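Long-range contact in vibralactone Cyclase (PDB 6KD0), which catalyses the cyclization that forms the fused bicyclic beta-lactone of vibralactone, using an alpha/beta-hydrolase fold: residues A146-A157 with I185-F196. Numbering follows the deposited sequence.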
# COMPACT_ATOMS: atom_id res chain seq x y z
N ALA A 146 10.82 -4.26 -5.55
CA ALA A 146 9.79 -4.34 -6.58
C ALA A 146 9.81 -5.69 -7.29
O ALA A 146 8.75 -6.28 -7.55
CB ALA A 146 9.96 -3.19 -7.58
N LYS A 147 11.00 -6.20 -7.60
CA LYS A 147 11.09 -7.50 -8.25
C LYS A 147 10.57 -8.61 -7.33
O LYS A 147 9.91 -9.54 -7.80
CB LYS A 147 12.52 -7.77 -8.71
CG LYS A 147 12.92 -6.95 -9.94
CD LYS A 147 14.28 -7.41 -10.49
CE LYS A 147 14.74 -6.55 -11.66
NZ LYS A 147 13.69 -6.45 -12.72
N ASP A 148 10.85 -8.53 -6.02
CA ASP A 148 10.28 -9.50 -5.08
C ASP A 148 8.76 -9.43 -5.05
O ASP A 148 8.08 -10.46 -5.05
CB ASP A 148 10.81 -9.28 -3.66
CG ASP A 148 12.28 -9.68 -3.48
OD1 ASP A 148 12.91 -10.22 -4.43
OD2 ASP A 148 12.81 -9.44 -2.38
N VAL A 149 8.22 -8.21 -5.01
CA VAL A 149 6.77 -8.05 -5.02
C VAL A 149 6.18 -8.69 -6.28
O VAL A 149 5.15 -9.38 -6.23
CB VAL A 149 6.41 -6.56 -4.91
CG1 VAL A 149 4.92 -6.33 -5.19
CG2 VAL A 149 6.79 -6.02 -3.51
N TYR A 150 6.86 -8.51 -7.41
CA TYR A 150 6.36 -9.06 -8.66
C TYR A 150 6.45 -10.58 -8.67
O TYR A 150 5.54 -11.26 -9.14
CB TYR A 150 7.13 -8.47 -9.83
CG TYR A 150 6.45 -8.70 -11.16
CD1 TYR A 150 5.24 -8.08 -11.45
CD2 TYR A 150 7.03 -9.50 -12.13
CE1 TYR A 150 4.63 -8.28 -12.67
CE2 TYR A 150 6.42 -9.70 -13.35
CZ TYR A 150 5.23 -9.09 -13.61
OH TYR A 150 4.63 -9.28 -14.84
N ALA A 151 7.58 -11.13 -8.21
CA ALA A 151 7.70 -12.58 -8.13
C ALA A 151 6.60 -13.18 -7.25
O ALA A 151 6.03 -14.23 -7.58
CB ALA A 151 9.08 -12.95 -7.60
N GLY A 152 6.29 -12.51 -6.14
CA GLY A 152 5.22 -12.97 -5.28
C GLY A 152 3.88 -12.91 -5.97
O GLY A 152 3.03 -13.78 -5.76
N LEU A 153 3.66 -11.87 -6.79
CA LEU A 153 2.40 -11.73 -7.52
C LEU A 153 2.25 -12.86 -8.53
O LEU A 153 1.16 -13.45 -8.66
CB LEU A 153 2.35 -10.37 -8.23
CG LEU A 153 1.05 -9.99 -8.94
CD1 LEU A 153 -0.09 -9.86 -7.93
CD2 LEU A 153 1.19 -8.70 -9.76
N LYS A 154 3.35 -13.21 -9.20
CA LYS A 154 3.32 -14.32 -10.14
C LYS A 154 3.06 -15.63 -9.42
O LYS A 154 2.25 -16.45 -9.88
CB LYS A 154 4.64 -14.40 -10.92
CG LYS A 154 4.82 -13.33 -11.99
CD LYS A 154 6.14 -13.53 -12.74
CE LYS A 154 6.08 -14.75 -13.65
NZ LYS A 154 7.39 -15.01 -14.34
N TRP A 155 3.72 -15.83 -8.28
CA TRP A 155 3.53 -17.05 -7.51
C TRP A 155 2.08 -17.18 -7.08
O TRP A 155 1.47 -18.25 -7.22
CB TRP A 155 4.46 -17.06 -6.30
CG TRP A 155 4.30 -18.30 -5.49
CD1 TRP A 155 4.98 -19.48 -5.65
CD2 TRP A 155 3.37 -18.52 -4.41
NE1 TRP A 155 4.54 -20.41 -4.74
CE2 TRP A 155 3.55 -19.84 -3.96
CE3 TRP A 155 2.41 -17.72 -3.78
CZ2 TRP A 155 2.81 -20.38 -2.91
CZ3 TRP A 155 1.67 -18.27 -2.73
CH2 TRP A 155 1.88 -19.58 -2.31
N ALA A 156 1.50 -16.10 -6.56
CA ALA A 156 0.13 -16.14 -6.05
C ALA A 156 -0.86 -16.42 -7.17
O ALA A 156 -1.81 -17.18 -6.99
CB ALA A 156 -0.22 -14.83 -5.34
N ALA A 157 -0.65 -15.80 -8.35
CA ALA A 157 -1.51 -16.08 -9.49
C ALA A 157 -1.41 -17.54 -9.91
O ALA A 157 -2.43 -18.21 -10.11
CB ALA A 157 -1.16 -15.15 -10.67
N ILE A 185 4.17 -0.16 -9.52
CA ILE A 185 5.14 -0.75 -10.44
C ILE A 185 4.64 -2.11 -10.93
O ILE A 185 4.59 -2.37 -12.14
CB ILE A 185 6.53 -0.84 -9.79
CG1 ILE A 185 7.03 0.57 -9.48
CG2 ILE A 185 7.48 -1.59 -10.72
CD1 ILE A 185 8.14 0.65 -8.48
N ALA A 186 4.24 -2.97 -9.99
CA ALA A 186 3.84 -4.33 -10.36
C ALA A 186 2.65 -4.33 -11.31
O ALA A 186 2.57 -5.17 -12.20
CB ALA A 186 3.51 -5.15 -9.10
N ALA A 187 1.71 -3.41 -11.12
CA ALA A 187 0.52 -3.38 -11.98
C ALA A 187 0.88 -3.01 -13.42
O ALA A 187 0.33 -3.59 -14.37
CB ALA A 187 -0.51 -2.41 -11.40
N HIS A 188 1.82 -2.07 -13.60
CA HIS A 188 2.26 -1.79 -14.98
C HIS A 188 2.94 -3.01 -15.59
O HIS A 188 2.64 -3.42 -16.74
CB HIS A 188 3.21 -0.60 -15.02
CG HIS A 188 2.54 0.71 -14.77
ND1 HIS A 188 2.15 1.11 -13.52
CD2 HIS A 188 2.19 1.70 -15.62
CE1 HIS A 188 1.61 2.31 -13.59
NE2 HIS A 188 1.61 2.69 -14.86
N TRP A 189 3.90 -3.59 -14.85
CA TRP A 189 4.59 -4.78 -15.33
C TRP A 189 3.61 -5.89 -15.71
O TRP A 189 3.76 -6.53 -16.76
CB TRP A 189 5.56 -5.28 -14.26
CG TRP A 189 6.77 -4.43 -14.11
CD1 TRP A 189 7.20 -3.44 -14.95
CD2 TRP A 189 7.74 -4.52 -13.07
NE1 TRP A 189 8.36 -2.89 -14.47
CE2 TRP A 189 8.72 -3.55 -13.32
CE3 TRP A 189 7.86 -5.34 -11.94
CZ2 TRP A 189 9.83 -3.38 -12.50
CZ3 TRP A 189 8.96 -5.16 -11.11
CH2 TRP A 189 9.93 -4.19 -11.39
N ALA A 190 2.60 -6.12 -14.87
CA ALA A 190 1.66 -7.21 -15.11
C ALA A 190 0.80 -6.93 -16.33
O ALA A 190 0.46 -7.86 -17.08
CB ALA A 190 0.79 -7.42 -13.86
N ARG A 191 0.42 -5.66 -16.53
CA ARG A 191 -0.32 -5.31 -17.73
C ARG A 191 0.44 -5.74 -18.96
O ARG A 191 -0.13 -6.31 -19.89
CB ARG A 191 -0.58 -3.80 -17.76
CG ARG A 191 -1.23 -3.34 -19.05
CD ARG A 191 -1.08 -1.84 -19.21
NE ARG A 191 0.33 -1.47 -19.28
CZ ARG A 191 0.80 -0.24 -19.11
NH1 ARG A 191 -0.02 0.77 -18.88
NH2 ARG A 191 2.11 -0.02 -19.19
N ASP A 192 1.76 -5.52 -18.96
CA ASP A 192 2.52 -5.82 -20.17
C ASP A 192 3.01 -7.27 -20.28
O ASP A 192 3.49 -7.67 -21.34
CB ASP A 192 3.68 -4.85 -20.26
CG ASP A 192 3.21 -3.42 -20.37
OD1 ASP A 192 2.09 -3.22 -20.90
OD2 ASP A 192 3.93 -2.52 -19.88
N ASP A 193 2.84 -8.07 -19.25
CA ASP A 193 3.47 -9.39 -19.21
C ASP A 193 2.47 -10.45 -19.65
O ASP A 193 1.44 -10.63 -18.98
CB ASP A 193 3.97 -9.67 -17.80
CG ASP A 193 4.82 -10.93 -17.70
OD1 ASP A 193 4.82 -11.77 -18.62
OD2 ASP A 193 5.50 -11.09 -16.66
N PRO A 194 2.73 -11.19 -20.74
CA PRO A 194 1.77 -12.22 -21.16
C PRO A 194 1.55 -13.30 -20.12
O PRO A 194 0.53 -14.01 -20.20
CB PRO A 194 2.37 -12.78 -22.46
CG PRO A 194 3.75 -12.31 -22.52
CD PRO A 194 3.89 -11.10 -21.64
N PHE A 195 2.44 -13.43 -19.13
CA PHE A 195 2.21 -14.38 -18.03
C PHE A 195 0.84 -14.20 -17.40
O PHE A 195 0.23 -15.17 -16.93
CB PHE A 195 3.28 -14.22 -16.95
CG PHE A 195 3.06 -15.09 -15.75
CD1 PHE A 195 3.52 -16.40 -15.73
CD2 PHE A 195 2.37 -14.61 -14.64
CE1 PHE A 195 3.32 -17.21 -14.63
CE2 PHE A 195 2.16 -15.41 -13.53
CZ PHE A 195 2.64 -16.72 -13.52
N PHE A 196 0.36 -12.97 -17.33
CA PHE A 196 -0.88 -12.63 -16.64
C PHE A 196 -2.08 -12.60 -17.57
O PHE A 196 -3.18 -12.25 -17.12
CB PHE A 196 -0.75 -11.27 -15.94
CG PHE A 196 0.07 -11.32 -14.67
CD1 PHE A 196 -0.48 -11.78 -13.49
CD2 PHE A 196 1.41 -10.95 -14.68
CE1 PHE A 196 0.28 -11.84 -12.34
CE2 PHE A 196 2.17 -11.00 -13.53
CZ PHE A 196 1.61 -11.45 -12.36
O HOH W 1 7.55 -12.48 -16.00
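The hydroxyl of Y150 donates a hydrogen bond of 2.7 Å from OH to OD2 of D193, which accepts it through its anti lone pair; ring and carboxylate are nearly coplanar. The other carboxylate oxygen, OD1, takes the backbone N of F195 at 2.9 Å and closes an Asx turn just beyond helix 178-192. A water accepts from K154 NZ and donates to D193 OD2, bridging opposite charges whose atoms, NZ and OD2, stand 4.9 Å apart without direct contact. Among the aromatic groups, W189 turns its six-membered edge toward one face of Y150 (planes at 85°), with CE3 3.7 Å from Y150 CG, while its CH2 abuts CB of A146. F196 brings CE2 to within 3.6 Å of Y150 CZ, its ring inclined to the tyrosine's. Replacing Y150 with an alanine would probably open a gap between W189 and F196 and take from D193 OD2 one of its two donors, leaving the water. In the alpha/beta-hydrolase fold, the helical segments 146-157 and 185-192 cross at -52°; the helices, through L153 and A186, and the following 3-10 turn, through F196, pack on strand 171-176, which leads into the probable nucleophile elbow. Bent at its third torsion (chi3 72°), K154 lays CE over the centre of the F195 ring in a CH-pi contact, and its ammonium makes a cation-pi interaction with the same face. Aliphatic groups meet the buried F196 ring: L153 CG lies 3.8 Å from F196 CZ, and A157 CB touches CE1.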